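Side-chain contacts in zinc-type alcohol dehydrogenase-like protein YAHK (Escherichia coli, PDB 1UUF), which reduces a wide range of aldehydes to the corresponding alcohols, strongly preferring NADPH over NADH as electron donor, and binds two zinc ions per subunit: residues Ala252-Leu255 / Lys256-Asp259; Leu324-Cys327 / Ala328-Ile332. All coordinates share one frame; numbering follows the deposited sequence.

Contact 1: residues Ala252-Leu255 / Lys256-Asp259; sequences AAHL and KSFD
S257 OG donates to the backbone oxygen of H254 at 2.7 Å, closing a tight loop of chain upon itself. The hydroxyl comes in from above the carbonyl plane, 43° out of it. Its position follows from chi1 of 70°, which sets OG between the backbone N and carbonyl carbon of S257 and so turns it back toward the preceding turn. S257 N adds a weak, strongly bent bond to the same oxygen, so H254 O is gripped from one residue by both backbone and side chain. K197 NZ bonds both S257 OG and H254 ND1, tying the two side chains to a common amine. With an alanine here the hydroxyl is gone, which would probably leave H254 O held from this residue by the weak amide bond alone and take from K197 NZ its hydroxyl partner. Outward from these polar bonds, H254 CB rests 3.7 Å from F258 CE1; the two rings meet obliquely, planes at 41°. On the exposed side L255 and K256 run side by side, L255 CG 3.7 Å from K256 CG, and the extended lysine reaches D128 of the second subunit in a salt bridge. A type I turn from A252 to L255 ends helix 248-252, and the chain then enters strand 258-263 of the Rossmann-type parallel sheet, with H254 against strand 241-244 and F258 meeting F224 of strand 220-225.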
loop_
_atom_site.group_PDB
_atom_site.type_symbol
_atom_site.label_atom_id
_atom_site.label_comp_id
_atom_site.label_asym_id
_atom_site.label_seq_id
_atom_site.Cartn_x
_atom_site.Cartn_y
_atom_site.Cartn_z
ATOM N N ALA A 252 11.273 18.992 1.822
ATOM C CA ALA A 252 10.473 19.466 2.947
ATOM C C ALA A 252 9.327 20.386 2.536
ATOM O O ALA A 252 8.292 20.434 3.202
ATOM C CB ALA A 252 11.370 20.176 3.957
ATOM N N ALA A 253 9.506 21.110 1.437
ATOM C CA ALA A 253 8.479 22.026 0.962
ATOM C C ALA A 253 7.226 21.306 0.466
ATOM O O ALA A 253 6.196 21.938 0.237
ATOM C CB ALA A 253 9.045 22.906 -0.146
ATOM N N HIS A 254 7.310 19.988 0.310
ATOM C CA HIS A 254 6.176 19.201 -0.179
ATOM C C HIS A 254 5.670 18.178 0.827
ATOM O O HIS A 254 4.966 17.233 0.467
ATOM C CB HIS A 254 6.571 18.487 -1.474
ATOM C CG HIS A 254 6.929 19.421 -2.588
ATOM N ND1 HIS A 254 5.983 20.003 -3.403
ATOM C CD2 HIS A 254 8.127 19.895 -3.003
ATOM C CE1 HIS A 254 6.583 20.796 -4.272
ATOM N NE2 HIS A 254 7.884 20.750 -4.050
ATOM N N LEU A 255 6.027 18.363 2.090
ATOM C CA LEU A 255 5.599 17.449 3.143
ATOM C C LEU A 255 4.083 17.246 3.141
ATOM O O LEU A 255 3.321 18.205 2.997
ATOM C CB LEU A 255 6.029 17.990 4.508
ATOM C CG LEU A 255 5.679 17.130 5.723
ATOM C CD1 LEU A 255 6.587 15.904 5.763
ATOM C CD2 LEU A 255 5.847 17.951 6.992
ATOM N N LYS A 256 3.658 15.994 3.300
ATOM C CA LYS A 256 2.238 15.638 3.352
ATOM C C LYS A 256 1.375 16.392 2.341
ATOM O O LYS A 256 0.335 16.938 2.705
ATOM C CB LYS A 256 1.696 15.907 4.761
ATOM C CG LYS A 256 2.477 15.235 5.878
ATOM C CD LYS A 256 2.001 15.708 7.249
ATOM C CE LYS A 256 2.802 15.066 8.376
ATOM N NZ LYS A 256 2.409 15.582 9.724
ATOM N N SER A 257 1.774 16.406 1.071
ATOM C CA SER A 257 1.002 17.144 0.074
ATOM C C SER A 257 0.581 16.366 -1.165
ATOM O O SER A 257 -0.234 16.858 -1.952
ATOM C CB SER A 257 1.791 18.371 -0.385
ATOM O OG SER A 257 2.911 17.976 -1.159
ATOM N N PHE A 258 1.124 15.165 -1.351
ATOM C CA PHE A 258 0.790 14.381 -2.536
ATOM C C PHE A 258 -0.357 13.401 -2.390
ATOM O O PHE A 258 -0.460 12.684 -1.401
ATOM C CB PHE A 258 2.011 13.604 -3.032
ATOM C CG PHE A 258 3.040 14.456 -3.705
ATOM C CD1 PHE A 258 4.054 15.055 -2.969
ATOM C CD2 PHE A 258 2.988 14.671 -5.078
ATOM C CE1 PHE A 258 5.006 15.857 -3.590
ATOM C CE2 PHE A 258 3.931 15.470 -5.710
ATOM C CZ PHE A 258 4.946 16.065 -4.963
ATOM N N ASP A 259 -1.212 13.369 -3.403
ATOM C CA ASP A 259 -2.334 12.449 -3.418
ATOM C C ASP A 259 -1.795 11.107 -3.877
ATOM O O ASP A 259 -2.189 10.053 -3.379
ATOM C CB ASP A 259 -3.395 12.920 -4.412
ATOM C CG ASP A 259 -4.117 14.166 -3.947
ATOM O OD1 ASP A 259 -4.973 14.054 -3.042
ATOM O OD2 ASP A 259 -3.822 15.255 -4.480
#

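Contact 2: residues Leu324-Cys327 / Ala328-Ile332; sequences LDFC and AEHGI
A328 N bonds L324 O at 2.9 Å, an i to i+4 link of helix 317-330, whose C-terminal end closes in a Schellman motif at G331. The methyl of A328 lies beside the L324 and D325 carbonyls and also packs on R164 and H165. E329 N continues the ladder with a fairly straight bond to D325 O, 163° at the hydrogen, while the placing of its side chain, too close to F326 O at CG, is doubtful. H330 brings CD2 over one face of the F326 ring, 3.4 Å above that plane and displaced toward the rim, the two rings oblique at 48°. F326 can meet it because its CG is anti to the backbone N (chi1 176°), swinging the phenyl toward the helix's C-terminal end, where R188 makes a cation-pi contact with it. G331 then leaves helical geometry with a positive phi, ending the helix. I332 turns its side chain back onto the last turn, as the hydrophobic contact of a Schellman end does: its CB packs on C327 CB, and C327 and I332 press respectively on L213 and A216 of helix 205-216. I332 N bonds C327 O at 2.8 Å, and beyond it I332 CD1 touches F326 CE2 at 3.9 Å.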
loop_
_atom_site.group_PDB
_atom_site.type_symbol
_atom_site.label_atom_id
_atom_site.label_comp_id
_atom_site.label_asym_id
_atom_site.label_seq_id
_atom_site.Cartn_x
_atom_site.Cartn_y
_atom_site.Cartn_z
ATOM N N LEU A 324 -3.930 4.254 -25.866
ATOM C CA LEU A 324 -3.563 4.596 -27.233
ATOM C C LEU A 324 -4.541 5.600 -27.841
ATOM O O LEU A 324 -4.126 6.534 -28.531
ATOM C CB LEU A 324 -3.496 3.327 -28.087
ATOM C CG LEU A 324 -2.273 2.460 -27.773
ATOM C CD1 LEU A 324 -2.377 1.121 -28.478
ATOM C CD2 LEU A 324 -1.006 3.193 -28.199
ATOM N N ASP A 325 -5.833 5.414 -27.581
ATOM C CA ASP A 325 -6.850 6.323 -28.108
ATOM C C ASP A 325 -6.663 7.711 -27.493
ATOM O O ASP A 325 -6.705 8.727 -28.192
ATOM C CB ASP A 325 -8.255 5.807 -27.788
ATOM C CG ASP A 325 -8.565 4.481 -28.463
ATOM O OD1 ASP A 325 -7.852 4.107 -29.421
ATOM O OD2 ASP A 325 -9.540 3.819 -28.041
ATOM N N PHE A 326 -6.464 7.732 -26.181
ATOM C CA PHE A 326 -6.245 8.964 -25.424
ATOM C C PHE A 326 -5.018 9.697 -25.972
ATOM O O PHE A 326 -5.056 10.903 -26.217
ATOM C CB PHE A 326 -6.032 8.613 -23.944
ATOM C CG PHE A 326 -5.707 9.790 -23.065
ATOM C CD1 PHE A 326 -6.714 10.616 -22.577
ATOM C CD2 PHE A 326 -4.391 10.051 -22.699
ATOM C CE1 PHE A 326 -6.411 11.687 -21.731
ATOM C CE2 PHE A 326 -4.078 11.116 -21.856
ATOM C CZ PHE A 326 -5.091 11.935 -21.371
ATOM N N CYS A 327 -3.925 8.965 -26.166
ATOM C CA CYS A 327 -2.707 9.567 -26.684
ATOM C C CYS A 327 -2.886 10.067 -28.114
ATOM O O CYS A 327 -2.326 11.095 -28.491
ATOM C CB CYS A 327 -1.549 8.567 -26.619
ATOM S SG CYS A 327 -0.982 8.242 -24.923
ATOM N N ALA A 328 -3.673 9.351 -28.909
ATOM C CA ALA A 328 -3.893 9.773 -30.290
ATOM C C ALA A 328 -4.674 11.082 -30.310
ATOM O O ALA A 328 -4.336 12.011 -31.048
ATOM C CB ALA A 328 -4.656 8.698 -31.063
ATOM N N GLU A 329 -5.715 11.161 -29.491
ATOM C CA GLU A 329 -6.533 12.366 -29.450
ATOM C C GLU A 329 -5.790 13.568 -28.884
ATOM O O GLU A 329 -6.083 14.705 -29.251
ATOM C CB GLU A 329 -7.817 12.121 -28.648
ATOM C CG GLU A 329 -7.609 11.641 -27.228
ATOM C CD GLU A 329 -8.913 11.549 -26.453
ATOM O OE1 GLU A 329 -9.853 10.887 -26.941
ATOM O OE2 GLU A 329 -8.996 12.140 -25.355
ATOM N N HIS A 330 -4.825 13.319 -28.005
ATOM C CA HIS A 330 -4.054 14.396 -27.394
ATOM C C HIS A 330 -2.689 14.640 -28.030
ATOM O O HIS A 330 -1.951 15.525 -27.598
ATOM C CB HIS A 330 -3.884 14.122 -25.899
ATOM C CG HIS A 330 -5.158 14.237 -25.121
ATOM N ND1 HIS A 330 -5.690 15.450 -24.740
ATOM C CD2 HIS A 330 -6.026 13.293 -24.688
ATOM C CE1 HIS A 330 -6.831 15.249 -24.105
ATOM N NE2 HIS A 330 -7.059 13.949 -24.060
ATOM N N GLY A 331 -2.355 13.861 -29.054
ATOM C CA GLY A 331 -1.078 14.026 -29.729
ATOM C C GLY A 331 0.120 13.682 -28.867
ATOM O O GLY A 331 1.197 14.264 -29.009
ATOM N N ILE A 332 -0.065 12.720 -27.974
ATOM C CA ILE A 332 1.000 12.299 -27.079
ATOM C C ILE A 332 1.797 11.135 -27.649
ATOM O O ILE A 332 1.229 10.128 -28.062
ATOM C CB ILE A 332 0.423 11.862 -25.722
ATOM C CG1 ILE A 332 -0.311 13.040 -25.077
ATOM C CG2 ILE A 332 1.539 11.343 -24.819
ATOM C CD1 ILE A 332 -1.088 12.665 -23.840
#

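Both contacts are local and partly buried, each where a helix gives way to loop, yet they hold different elements and do not touch: their nearest atoms are about 17 Å apart. Contact 1 lies farther out, its centre about 27 Å from the centre of the chain against about 16 Å for that of contact 2, and K256 carries it to the second subunit. It joins a turn to the start of a central strand through a side-chain hydroxyl and a shared lysine amine. Contact 2 relies on main-chain bonds and apolar packing, with C327 and L324 buried toward helix 176-189 while E329 and H330 stay exposed. The L324 side chain lies about 14 Å from a zinc ion, whereas contact 1 is far from both zinc sites.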